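Local structure of protein argonaute (5G5S) at residues E25-I31 with I84-L90; I362-I368 with L431-K437; V379-F383 with F398-W404; L583-K588 with F644-E649. The protein uses short single-stranded DNA guides to bind and cleave complementary DNA strands, and may defend its archaeal host against invading genetic elements. All coordinates share one frame. Residue numbers count along the deposited sequence, not the author numbering.

Contact 1 of 4, residues E25-I31 with I84-L90; sequences EVHFYRI and IEYIKSL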
# COMPACT_ATOMS: atom_id res chain seq x y z
N GLU A 25 6.48 -5.22 38.26
CA GLU A 25 7.83 -4.73 38.05
C GLU A 25 8.51 -5.29 36.81
O GLU A 25 8.16 -6.37 36.33
CB GLU A 25 8.69 -5.07 39.28
CG GLU A 25 8.45 -4.18 40.49
CD GLU A 25 9.12 -4.64 41.77
OE1 GLU A 25 10.25 -5.19 41.71
OE2 GLU A 25 8.53 -4.41 42.85
N VAL A 26 9.51 -4.54 36.31
CA VAL A 26 10.40 -4.93 35.21
C VAL A 26 11.81 -5.14 35.80
O VAL A 26 12.19 -4.47 36.77
CB VAL A 26 10.36 -4.02 33.96
CG1 VAL A 26 8.97 -3.98 33.37
CG2 VAL A 26 10.90 -2.62 34.24
N HIS A 27 12.54 -6.11 35.26
CA HIS A 27 13.82 -6.46 35.83
C HIS A 27 14.96 -6.43 34.82
O HIS A 27 14.86 -7.00 33.73
CB HIS A 27 13.70 -7.80 36.56
CG HIS A 27 12.51 -7.85 37.47
ND1 HIS A 27 12.58 -7.40 38.78
CD2 HIS A 27 11.22 -8.17 37.19
CE1 HIS A 27 11.35 -7.52 39.26
NE2 HIS A 27 10.50 -7.97 38.34
N PHE A 28 16.04 -5.72 35.19
CA PHE A 28 17.22 -5.53 34.36
C PHE A 28 18.26 -6.59 34.64
O PHE A 28 18.59 -6.86 35.80
CB PHE A 28 17.79 -4.10 34.51
CG PHE A 28 16.79 -3.05 34.09
CD1 PHE A 28 16.66 -2.68 32.76
CD2 PHE A 28 15.92 -2.49 35.02
CE1 PHE A 28 15.71 -1.73 32.36
CE2 PHE A 28 14.96 -1.56 34.63
CZ PHE A 28 14.85 -1.19 33.30
N TYR A 29 18.74 -7.23 33.56
CA TYR A 29 19.75 -8.29 33.59
C TYR A 29 20.78 -8.11 32.50
O TYR A 29 20.53 -7.42 31.51
CB TYR A 29 19.09 -9.67 33.41
CG TYR A 29 18.10 -10.06 34.49
CD1 TYR A 29 18.53 -10.59 35.70
CD2 TYR A 29 16.73 -9.96 34.27
CE1 TYR A 29 17.62 -10.96 36.69
CE2 TYR A 29 15.81 -10.33 35.25
CZ TYR A 29 16.26 -10.82 36.47
OH TYR A 29 15.37 -11.18 37.45
N ARG A 30 21.96 -8.73 32.69
CA ARG A 30 23.04 -8.79 31.71
C ARG A 30 23.59 -10.21 31.70
O ARG A 30 23.55 -10.89 32.74
CB ARG A 30 24.15 -7.73 31.97
CG ARG A 30 25.05 -7.97 33.20
CD ARG A 30 26.16 -6.94 33.31
NE ARG A 30 25.67 -5.67 33.86
CZ ARG A 30 26.40 -4.57 33.99
NH1 ARG A 30 27.67 -4.56 33.60
NH2 ARG A 30 25.87 -3.47 34.50
N ILE A 31 24.06 -10.68 30.54
CA ILE A 31 24.64 -12.02 30.42
C ILE A 31 26.01 -11.96 31.10
O ILE A 31 26.90 -11.23 30.62
CB ILE A 31 24.74 -12.54 28.93
CG1 ILE A 31 23.48 -12.20 28.07
CG2 ILE A 31 25.14 -14.02 28.86
CD1 ILE A 31 22.21 -13.09 28.23
N ILE A 84 22.74 -15.43 34.11
CA ILE A 84 22.54 -13.98 33.98
C ILE A 84 22.72 -13.22 35.30
O ILE A 84 22.49 -13.79 36.37
CB ILE A 84 21.23 -13.60 33.22
CG1 ILE A 84 19.97 -14.20 33.89
CG2 ILE A 84 21.34 -13.97 31.74
CD1 ILE A 84 18.67 -13.51 33.52
N GLU A 85 23.13 -11.95 35.20
CA GLU A 85 23.40 -11.10 36.36
C GLU A 85 22.30 -10.05 36.53
O GLU A 85 22.05 -9.28 35.60
CB GLU A 85 24.77 -10.43 36.18
CG GLU A 85 25.37 -9.84 37.44
CD GLU A 85 26.60 -9.00 37.14
OE1 GLU A 85 27.69 -9.59 36.93
OE2 GLU A 85 26.47 -7.76 37.07
N TYR A 86 21.66 -10.03 37.71
CA TYR A 86 20.60 -9.07 38.04
C TYR A 86 21.19 -7.69 38.33
O TYR A 86 22.15 -7.58 39.08
CB TYR A 86 19.74 -9.59 39.22
CG TYR A 86 18.84 -8.54 39.84
CD1 TYR A 86 17.58 -8.27 39.31
CD2 TYR A 86 19.25 -7.81 40.95
CE1 TYR A 86 16.76 -7.30 39.87
CE2 TYR A 86 18.44 -6.83 41.51
CZ TYR A 86 17.19 -6.58 40.98
OH TYR A 86 16.40 -5.62 41.55
N ILE A 87 20.58 -6.65 37.74
CA ILE A 87 21.04 -5.27 37.90
C ILE A 87 20.09 -4.42 38.73
O ILE A 87 20.51 -3.82 39.72
CB ILE A 87 21.38 -4.61 36.53
CG1 ILE A 87 22.36 -5.48 35.70
CG2 ILE A 87 21.91 -3.18 36.70
CD1 ILE A 87 22.21 -5.30 34.21
N LYS A 88 18.82 -4.33 38.31
CA LYS A 88 17.82 -3.50 38.98
C LYS A 88 16.39 -3.98 38.69
O LYS A 88 16.15 -4.70 37.73
CB LYS A 88 17.97 -2.04 38.49
CG LYS A 88 17.73 -0.99 39.56
CD LYS A 88 18.07 0.41 39.05
CE LYS A 88 16.86 1.18 38.58
NZ LYS A 88 17.21 2.57 38.20
N SER A 89 15.46 -3.57 39.57
CA SER A 89 14.03 -3.79 39.50
C SER A 89 13.42 -2.40 39.42
O SER A 89 13.96 -1.45 39.99
CB SER A 89 13.51 -4.52 40.73
OG SER A 89 13.86 -5.89 40.72
N LEU A 90 12.32 -2.28 38.69
CA LEU A 90 11.64 -1.00 38.49
C LEU A 90 10.15 -1.25 38.29
O LEU A 90 9.78 -2.19 37.59
CB LEU A 90 12.24 -0.33 37.23
CG LEU A 90 12.05 1.18 37.12
CD1 LEU A 90 13.20 1.92 37.76
CD2 LEU A 90 11.94 1.59 35.68
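Two antiparallel strands of the N-terminal domain pair here, with a classic beta bulge at Ile87 and Lys88, both of which face Phe28. Phe28 N donates to Lys88 O (2.7 Å) and Ile87 N to Phe28 O (2.8 Å), so the extra residue is absorbed while regular pairing continues on both flanks. Tyr29 shares a face with His27, Ile84, Tyr86 and Ser89. With chi1 p and chi2 t, Ile84 extends CD1 over one face of the Tyr29 ring, a CH-pi contact 3.9 Å from the centroid, while chi1 t of Tyr86 turns its ring edge toward Tyr29 in an offset edge-to-face pair, centroids 5.8 Å apart. His27, in the m rotamer, brings ND1 to 2.8 Å from Ser89 OG; that small hydroxyl also hydrogen-bonds Tyr86 OH (2.7 Å). On the other face, the flat ring of Phe28 puts CE2 4.0 Å from Leu90 CB. There the long, flexible Arg30 side chain reaches Glu85 in a long salt bridge, NE to OE2 at 3.9 Å, a pairing of charges with no N-H aimed at the oxygen. Strand 84-91 is outermost in its four-stranded sheet; strand 59-62 pairs with the far side of 25-31, and helix 41-47 packs on Ile31.

Contact 2 of 4, residues I362-I368 with L431-K437; sequences ILIDEEI and LIIGKEK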
# COMPACT_ATOMS: atom_id res chain seq x y z
N ILE A 362 -8.55 3.24 -30.31
CA ILE A 362 -9.71 2.65 -29.62
C ILE A 362 -9.62 1.14 -29.77
O ILE A 362 -9.87 0.59 -30.84
CB ILE A 362 -11.12 3.24 -29.99
CG1 ILE A 362 -11.14 4.80 -30.08
CG2 ILE A 362 -12.21 2.71 -29.03
CD1 ILE A 362 -10.77 5.64 -28.76
N LEU A 363 -9.20 0.48 -28.69
CA LEU A 363 -8.99 -0.96 -28.62
C LEU A 363 -10.18 -1.70 -28.02
O LEU A 363 -10.46 -1.58 -26.83
CB LEU A 363 -7.66 -1.27 -27.89
CG LEU A 363 -6.40 -0.66 -28.53
CD1 LEU A 363 -5.28 -0.57 -27.56
CD2 LEU A 363 -5.96 -1.44 -29.76
N ILE A 364 -10.92 -2.44 -28.88
CA ILE A 364 -12.12 -3.20 -28.51
C ILE A 364 -11.79 -4.69 -28.46
O ILE A 364 -11.23 -5.22 -29.43
CB ILE A 364 -13.32 -2.92 -29.47
CG1 ILE A 364 -13.44 -1.43 -29.90
CG2 ILE A 364 -14.65 -3.42 -28.88
CD1 ILE A 364 -12.93 -1.14 -31.28
N ASP A 365 -12.14 -5.36 -27.35
CA ASP A 365 -11.94 -6.80 -27.15
C ASP A 365 -12.79 -7.56 -28.17
O ASP A 365 -13.97 -7.23 -28.33
CB ASP A 365 -12.32 -7.19 -25.71
CG ASP A 365 -11.86 -8.58 -25.29
OD1 ASP A 365 -12.52 -9.56 -25.69
OD2 ASP A 365 -10.89 -8.67 -24.53
N GLU A 366 -12.19 -8.54 -28.89
CA GLU A 366 -12.84 -9.37 -29.92
C GLU A 366 -14.16 -9.99 -29.46
O GLU A 366 -15.12 -10.03 -30.22
CB GLU A 366 -11.89 -10.48 -30.40
CG GLU A 366 -10.94 -10.07 -31.50
CD GLU A 366 -10.06 -11.18 -32.04
OE1 GLU A 366 -10.59 -12.27 -32.36
OE2 GLU A 366 -8.84 -10.95 -32.19
N GLU A 367 -14.20 -10.47 -28.20
CA GLU A 367 -15.34 -11.12 -27.56
C GLU A 367 -16.60 -10.25 -27.42
O GLU A 367 -17.69 -10.79 -27.21
CB GLU A 367 -14.94 -11.74 -26.20
CG GLU A 367 -13.92 -12.86 -26.31
CD GLU A 367 -14.04 -13.95 -25.27
OE1 GLU A 367 -13.97 -13.64 -24.06
OE2 GLU A 367 -14.18 -15.14 -25.66
N ILE A 368 -16.47 -8.91 -27.54
CA ILE A 368 -17.59 -7.97 -27.44
C ILE A 368 -17.95 -7.24 -28.76
O ILE A 368 -18.68 -6.25 -28.74
CB ILE A 368 -17.48 -7.03 -26.20
CG1 ILE A 368 -16.16 -6.23 -26.18
CG2 ILE A 368 -17.70 -7.81 -24.89
CD1 ILE A 368 -16.17 -4.94 -25.41
N LEU A 431 -7.74 3.93 -25.64
CA LEU A 431 -8.90 3.63 -24.81
C LEU A 431 -9.23 2.16 -25.05
O LEU A 431 -9.56 1.77 -26.17
CB LEU A 431 -10.08 4.56 -25.15
CG LEU A 431 -11.37 4.38 -24.35
CD1 LEU A 431 -11.22 4.89 -22.91
CD2 LEU A 431 -12.54 5.08 -25.04
N ILE A 432 -9.05 1.34 -24.01
CA ILE A 432 -9.28 -0.10 -24.06
C ILE A 432 -10.68 -0.43 -23.52
O ILE A 432 -10.98 -0.14 -22.36
CB ILE A 432 -8.14 -0.88 -23.33
CG1 ILE A 432 -6.75 -0.58 -23.93
CG2 ILE A 432 -8.41 -2.38 -23.28
CD1 ILE A 432 -5.59 -0.69 -22.89
N ILE A 433 -11.52 -1.03 -24.39
CA ILE A 433 -12.87 -1.48 -24.04
C ILE A 433 -12.80 -3.01 -23.90
O ILE A 433 -12.59 -3.72 -24.88
CB ILE A 433 -13.94 -1.03 -25.09
CG1 ILE A 433 -13.72 0.42 -25.64
CG2 ILE A 433 -15.38 -1.27 -24.58
CD1 ILE A 433 -13.89 1.59 -24.66
N GLY A 434 -12.93 -3.48 -22.66
CA GLY A 434 -12.86 -4.90 -22.35
C GLY A 434 -14.09 -5.46 -21.67
O GLY A 434 -15.12 -4.78 -21.56
N LYS A 435 -13.98 -6.72 -21.21
CA LYS A 435 -15.06 -7.45 -20.53
C LYS A 435 -14.56 -8.22 -19.30
O LYS A 435 -13.35 -8.41 -19.15
CB LYS A 435 -15.83 -8.37 -21.52
CG LYS A 435 -14.98 -9.40 -22.25
CD LYS A 435 -15.82 -10.56 -22.76
CE LYS A 435 -15.75 -11.76 -21.84
NZ LYS A 435 -16.49 -12.92 -22.39
N GLU A 436 -15.49 -8.63 -18.41
CA GLU A 436 -15.16 -9.36 -17.18
C GLU A 436 -14.61 -10.76 -17.47
O GLU A 436 -15.35 -11.67 -17.85
CB GLU A 436 -16.35 -9.39 -16.19
CG GLU A 436 -16.02 -9.93 -14.81
CD GLU A 436 -14.88 -9.27 -14.06
OE1 GLU A 436 -14.94 -8.04 -13.83
OE2 GLU A 436 -13.92 -9.99 -13.69
N LYS A 437 -13.29 -10.87 -17.39
CA LYS A 437 -12.56 -12.10 -17.61
C LYS A 437 -11.94 -12.65 -16.32
O LYS A 437 -11.12 -13.56 -16.38
CB LYS A 437 -11.45 -11.89 -18.64
CG LYS A 437 -11.95 -11.49 -20.01
CD LYS A 437 -10.79 -11.45 -21.00
CE LYS A 437 -11.28 -11.25 -22.42
NZ LYS A 437 -12.04 -12.42 -22.93
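This is a buried pairing of parallel strands in the middle of the Mid domain's four-stranded sheet, where residues 362-365 and 431-434, on strands 357-365 and 428-434, run 12° apart. Three backbone hydrogen bonds set the register: Leu363 N to Leu431 O (2.9 Å), Ile433 N to Leu363 O (2.7 Å) and Asp365 N to Ile433 O (3.0 Å). Branched aliphatic residues suit such a strand, filling space on both faces without needing polar partners. Ile362 CD1 lies 3.8 Å from Leu431 CB on one face, and Leu363 CD1 3.9 Å from Ile432 CG1 on the other. All four strands of the sheet are parallel, with helices packed against it in the Rossmann-like manner of Mid domains; Leu431 lies close to Gln459, which binds a divalent metal cation. At the C-terminal end of the strands charged residues join the contact. Asp365 OD1 accepts from Glu367 N (3.2 Å) in an Asx turn that ends the extended run, while its OD2 bonds Tyr444. Ile368 CD1 closes the apolar layer, 3.8 Å from Ile433 CG2. Nearer solvent, Glu367 OE1 bridges two lysines whose long chains can converge on a single carboxylate, Lys437 NZ at 2.5 Å and Lys435 NZ at 3.1 Å.

Contact 3 of 4, residues V379-F383 with F398-W404; sequences VNKMF and FNYANRW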
# COMPACT_ATOMS: atom_id res chain seq x y z
N VAL A 379 -18.10 6.06 -27.12
CA VAL A 379 -16.75 6.63 -27.28
C VAL A 379 -16.86 8.00 -28.01
O VAL A 379 -16.17 8.95 -27.63
CB VAL A 379 -15.82 5.62 -28.03
CG1 VAL A 379 -14.48 6.24 -28.41
CG2 VAL A 379 -15.62 4.35 -27.22
N ASN A 380 -17.74 8.09 -29.04
CA ASN A 380 -17.97 9.32 -29.81
C ASN A 380 -18.66 10.42 -29.00
O ASN A 380 -18.10 11.52 -28.89
CB ASN A 380 -18.72 9.03 -31.12
CG ASN A 380 -17.94 8.23 -32.14
OD1 ASN A 380 -16.70 8.21 -32.16
ND2 ASN A 380 -18.64 7.55 -33.03
N LYS A 381 -19.83 10.12 -28.38
CA LYS A 381 -20.59 11.06 -27.55
C LYS A 381 -19.77 11.62 -26.38
O LYS A 381 -19.99 12.75 -25.98
CB LYS A 381 -21.89 10.44 -27.03
N MET A 382 -18.82 10.83 -25.86
CA MET A 382 -17.95 11.28 -24.77
C MET A 382 -16.83 12.19 -25.29
O MET A 382 -16.63 13.28 -24.74
CB MET A 382 -17.37 10.09 -23.99
CG MET A 382 -16.23 10.49 -23.05
SD MET A 382 -15.31 9.14 -22.31
CE MET A 382 -14.52 8.46 -23.73
N PHE A 383 -16.08 11.74 -26.31
CA PHE A 383 -14.96 12.49 -26.87
C PHE A 383 -15.36 13.74 -27.66
O PHE A 383 -14.66 14.74 -27.57
CB PHE A 383 -14.01 11.59 -27.67
CG PHE A 383 -13.08 10.71 -26.86
CD1 PHE A 383 -12.21 11.26 -25.92
CD2 PHE A 383 -13.01 9.35 -27.10
CE1 PHE A 383 -11.32 10.45 -25.20
CE2 PHE A 383 -12.11 8.54 -26.39
CZ PHE A 383 -11.28 9.09 -25.44
N PHE A 398 -8.33 14.51 -28.37
CA PHE A 398 -8.15 13.10 -28.70
C PHE A 398 -8.59 12.87 -30.16
O PHE A 398 -9.75 13.11 -30.52
CB PHE A 398 -8.90 12.20 -27.70
CG PHE A 398 -8.40 12.31 -26.28
CD1 PHE A 398 -7.33 11.53 -25.84
CD2 PHE A 398 -8.98 13.19 -25.38
CE1 PHE A 398 -6.86 11.64 -24.53
CE2 PHE A 398 -8.51 13.30 -24.07
CZ PHE A 398 -7.45 12.52 -23.65
N ASN A 399 -7.62 12.46 -31.01
CA ASN A 399 -7.85 12.18 -32.43
C ASN A 399 -7.67 10.68 -32.69
O ASN A 399 -6.54 10.20 -32.85
CB ASN A 399 -6.95 13.03 -33.32
CG ASN A 399 -7.22 12.81 -34.79
OD1 ASN A 399 -6.63 11.93 -35.42
ND2 ASN A 399 -8.16 13.56 -35.34
N TYR A 400 -8.80 9.94 -32.70
CA TYR A 400 -8.84 8.48 -32.87
C TYR A 400 -9.33 8.03 -34.25
O TYR A 400 -9.68 6.86 -34.42
CB TYR A 400 -9.63 7.81 -31.71
CG TYR A 400 -11.03 8.36 -31.56
CD1 TYR A 400 -12.07 7.91 -32.36
CD2 TYR A 400 -11.31 9.38 -30.65
CE1 TYR A 400 -13.35 8.45 -32.27
CE2 TYR A 400 -12.58 9.93 -30.54
CZ TYR A 400 -13.60 9.46 -31.35
OH TYR A 400 -14.87 9.99 -31.26
N ALA A 401 -9.35 8.95 -35.24
CA ALA A 401 -9.79 8.68 -36.61
C ALA A 401 -9.00 7.52 -37.21
O ALA A 401 -7.76 7.52 -37.16
CB ALA A 401 -9.64 9.92 -37.48
N ASN A 402 -9.73 6.48 -37.67
CA ASN A 402 -9.21 5.25 -38.29
C ASN A 402 -8.34 4.35 -37.41
O ASN A 402 -7.87 3.31 -37.87
CB ASN A 402 -8.55 5.54 -39.66
CG ASN A 402 -9.44 6.33 -40.57
OD1 ASN A 402 -9.26 7.53 -40.76
ND2 ASN A 402 -10.48 5.68 -41.07
N ARG A 403 -8.16 4.74 -36.13
CA ARG A 403 -7.37 3.99 -35.15
C ARG A 403 -8.23 3.11 -34.22
O ARG A 403 -7.90 2.94 -33.04
CB ARG A 403 -6.40 4.91 -34.39
CG ARG A 403 -5.21 5.36 -35.22
CD ARG A 403 -4.41 6.44 -34.53
NE ARG A 403 -3.85 7.39 -35.49
CZ ARG A 403 -4.37 8.58 -35.77
NH1 ARG A 403 -5.47 9.00 -35.13
NH2 ARG A 403 -3.80 9.37 -36.65
N TRP A 404 -9.32 2.55 -34.78
CA TRP A 404 -10.24 1.62 -34.12
C TRP A 404 -9.69 0.24 -34.48
O TRP A 404 -9.60 -0.10 -35.66
CB TRP A 404 -11.67 1.76 -34.68
CG TRP A 404 -12.37 3.02 -34.27
CD1 TRP A 404 -12.25 4.25 -34.87
CD2 TRP A 404 -13.35 3.17 -33.24
NE1 TRP A 404 -13.07 5.16 -34.23
CE2 TRP A 404 -13.75 4.52 -33.23
CE3 TRP A 404 -13.92 2.28 -32.31
CZ2 TRP A 404 -14.71 5.01 -32.33
CZ3 TRP A 404 -14.86 2.77 -31.41
CH2 TRP A 404 -15.24 4.12 -31.42
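Within the beta-alpha-beta unit formed by strand 357-365, helix 372-390 and strand 397-407 of the Mid domain, this contact seats the helix on the second strand through a small aromatic cluster. Phe383 is central: CE1 lies 3.6 Å from Phe398 CD2 and CD2 lies 3.5 Å from Tyr400 CE2, with both ring pairs inclined at 41°. A phenylalanine suits this buried position because its flat ring can touch two aromatic neighbours at once. Tyr400 adds a polar end, its OH donating to Asn380 OD1 at 2.7 Å; the hydroxyl thus meets an amide at the less buried margin of the helix. One helical turn before Phe383, the compact Val379 puts CB 3.8 Å from Trp404 CH2. The type II turn from Tyr400 to Arg403 separates Tyr400 from Trp404, yet both return to the helix. Beyond the pair, Val379, Met382 and Phe383 also pack on strand 428-434, while helix 473-485 meets Met382 and Phe398.

Contact 4 of 4, residues L583-K588 with F644-E649; sequences LKEISK and FNCGNE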
# COMPACT_ATOMS: atom_id res chain seq x y z
N LEU A 583 19.45 12.61 10.65
CA LEU A 583 18.32 13.49 10.37
C LEU A 583 18.43 14.78 11.17
O LEU A 583 18.06 15.83 10.66
CB LEU A 583 16.98 12.80 10.57
CG LEU A 583 16.60 11.72 9.54
CD1 LEU A 583 15.32 11.03 9.94
CD2 LEU A 583 16.48 12.30 8.13
N LYS A 584 19.00 14.71 12.39
CA LYS A 584 19.30 15.86 13.24
C LYS A 584 20.32 16.77 12.53
O LYS A 584 20.10 17.98 12.48
CB LYS A 584 19.86 15.42 14.60
CG LYS A 584 18.79 15.08 15.62
CD LYS A 584 19.35 15.05 17.05
CE LYS A 584 19.60 13.66 17.55
NZ LYS A 584 20.28 13.67 18.88
N GLU A 585 21.38 16.18 11.94
CA GLU A 585 22.43 16.90 11.20
C GLU A 585 21.94 17.50 9.88
O GLU A 585 22.29 18.63 9.56
CB GLU A 585 23.68 16.02 10.97
CG GLU A 585 24.39 15.57 12.25
CD GLU A 585 24.82 16.67 13.19
OE1 GLU A 585 25.70 17.48 12.81
OE2 GLU A 585 24.26 16.74 14.31
N ILE A 586 21.13 16.73 9.12
CA ILE A 586 20.54 17.15 7.85
C ILE A 586 19.65 18.40 8.00
O ILE A 586 19.73 19.29 7.15
CB ILE A 586 19.85 15.93 7.13
CG1 ILE A 586 20.73 15.41 6.00
CG2 ILE A 586 18.44 16.24 6.62
CD1 ILE A 586 20.52 13.94 5.66
N SER A 587 18.84 18.47 9.08
CA SER A 587 17.95 19.60 9.36
C SER A 587 18.73 20.89 9.55
O SER A 587 18.31 21.93 9.04
CB SER A 587 17.06 19.31 10.57
OG SER A 587 17.80 19.27 11.79
N LYS A 588 19.87 20.82 10.28
CA LYS A 588 20.69 22.01 10.47
C LYS A 588 21.53 22.33 9.23
O LYS A 588 21.74 23.51 8.94
CB LYS A 588 21.45 22.03 11.81
CG LYS A 588 22.58 21.03 11.99
CD LYS A 588 23.18 21.23 13.37
CE LYS A 588 24.27 20.25 13.70
NZ LYS A 588 24.89 20.54 15.02
N PHE A 644 12.50 17.06 12.98
CA PHE A 644 13.92 17.40 13.00
C PHE A 644 14.03 18.84 12.56
O PHE A 644 13.67 19.18 11.43
CB PHE A 644 14.77 16.45 12.10
CG PHE A 644 14.61 15.01 12.51
CD1 PHE A 644 13.59 14.22 11.97
CD2 PHE A 644 15.45 14.45 13.47
CE1 PHE A 644 13.42 12.90 12.39
CE2 PHE A 644 15.29 13.11 13.87
CZ PHE A 644 14.29 12.35 13.31
N ASN A 645 14.47 19.70 13.47
CA ASN A 645 14.57 21.14 13.27
C ASN A 645 15.73 21.69 14.11
O ASN A 645 15.82 21.38 15.30
CB ASN A 645 13.22 21.80 13.70
CG ASN A 645 13.02 23.25 13.30
OD1 ASN A 645 13.94 24.06 13.30
ND2 ASN A 645 11.79 23.64 13.03
N CYS A 646 16.62 22.48 13.48
CA CYS A 646 17.76 23.11 14.17
C CYS A 646 18.65 22.12 14.95
O CYS A 646 19.10 22.43 16.06
CB CYS A 646 17.28 24.26 15.06
SG CYS A 646 18.54 25.51 15.40
N GLY A 647 18.87 20.94 14.38
CA GLY A 647 19.69 19.91 15.00
C GLY A 647 19.03 19.17 16.15
O GLY A 647 19.70 18.38 16.83
N ASN A 648 17.73 19.41 16.38
CA ASN A 648 17.00 18.75 17.47
C ASN A 648 15.98 17.76 16.96
O ASN A 648 15.44 17.93 15.87
CB ASN A 648 16.30 19.77 18.39
CG ASN A 648 17.16 20.87 18.94
OD1 ASN A 648 16.82 22.05 18.83
ND2 ASN A 648 18.29 20.51 19.55
N GLU A 649 15.71 16.73 17.77
CA GLU A 649 14.71 15.71 17.51
C GLU A 649 13.56 15.95 18.50
O GLU A 649 13.80 16.16 19.70
CB GLU A 649 15.29 14.30 17.68
CG GLU A 649 14.28 13.20 17.36
CD GLU A 649 14.70 11.79 17.73
OE1 GLU A 649 15.92 11.55 17.87
OE2 GLU A 649 13.81 10.93 17.87
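Phe644, Lys584 and Gly647 lose the most surface as helix 577-590 of the Piwi domain settles on the beta hairpin of strands 636-645 and 648-652. The ring of Phe644 lies beneath the helix, with Leu583 CB 3.6 Å from its centroid and almost on the ring normal, a CH-pi contact; Leu583 CD1 adds a 3.6 Å approach to Phe644 CE1. The broad face of Phe644 suits this buried spot by taking the leucine, while Lys584 CG comes within 4.0 Å of Phe644 CD2. Lys584 has an aliphatic stem that can spread over the hairpin, CG lying 4.1 Å from Glu649 CB. Gly647 sits in the type I' turn from Asn645 to Asn648, where its positive phi favours glycine. A side chain would also be crowded: an ideal CB would come 3.1 Å from Lys588 CD. Its CA instead approaches Lys584 O at 3.2 Å in a CA-H...O contact. Ser587, small enough to fit under the turn, receives Gly647 N on OG at 3.3 Å and donates from OG to Lys584 O at 2.7 Å. The hydroxyl thus links helix and turn; the contact as a whole joins directional polar bonds at the hairpin tip to apolar packing around Phe644.

In the fold
The chain makes the four contacts in three separate regions. Contact 1, in the N-terminal domain, closes first; the Mid domain follows with contact 2, whose segments bracket contact 3 in sequence, and contact 4 comes last, in the Piwi domain. Contacts 2 and 3 have centres about 15 Å apart and share the parallel sheet: Ile362 N probably hydrogen-bonds Arg403 O (2.8 Å), and Leu431 packs on Phe383. Contact 1 lies about 68 Å from contact 2, centre to centre, across the chain's centre, whereas contact 4 is about 34 Å from contact 1 and 54 Å from contact 2. The spread is consistent with the bilobal arrangement, in which PAZ and Mid domains separate on guide binding.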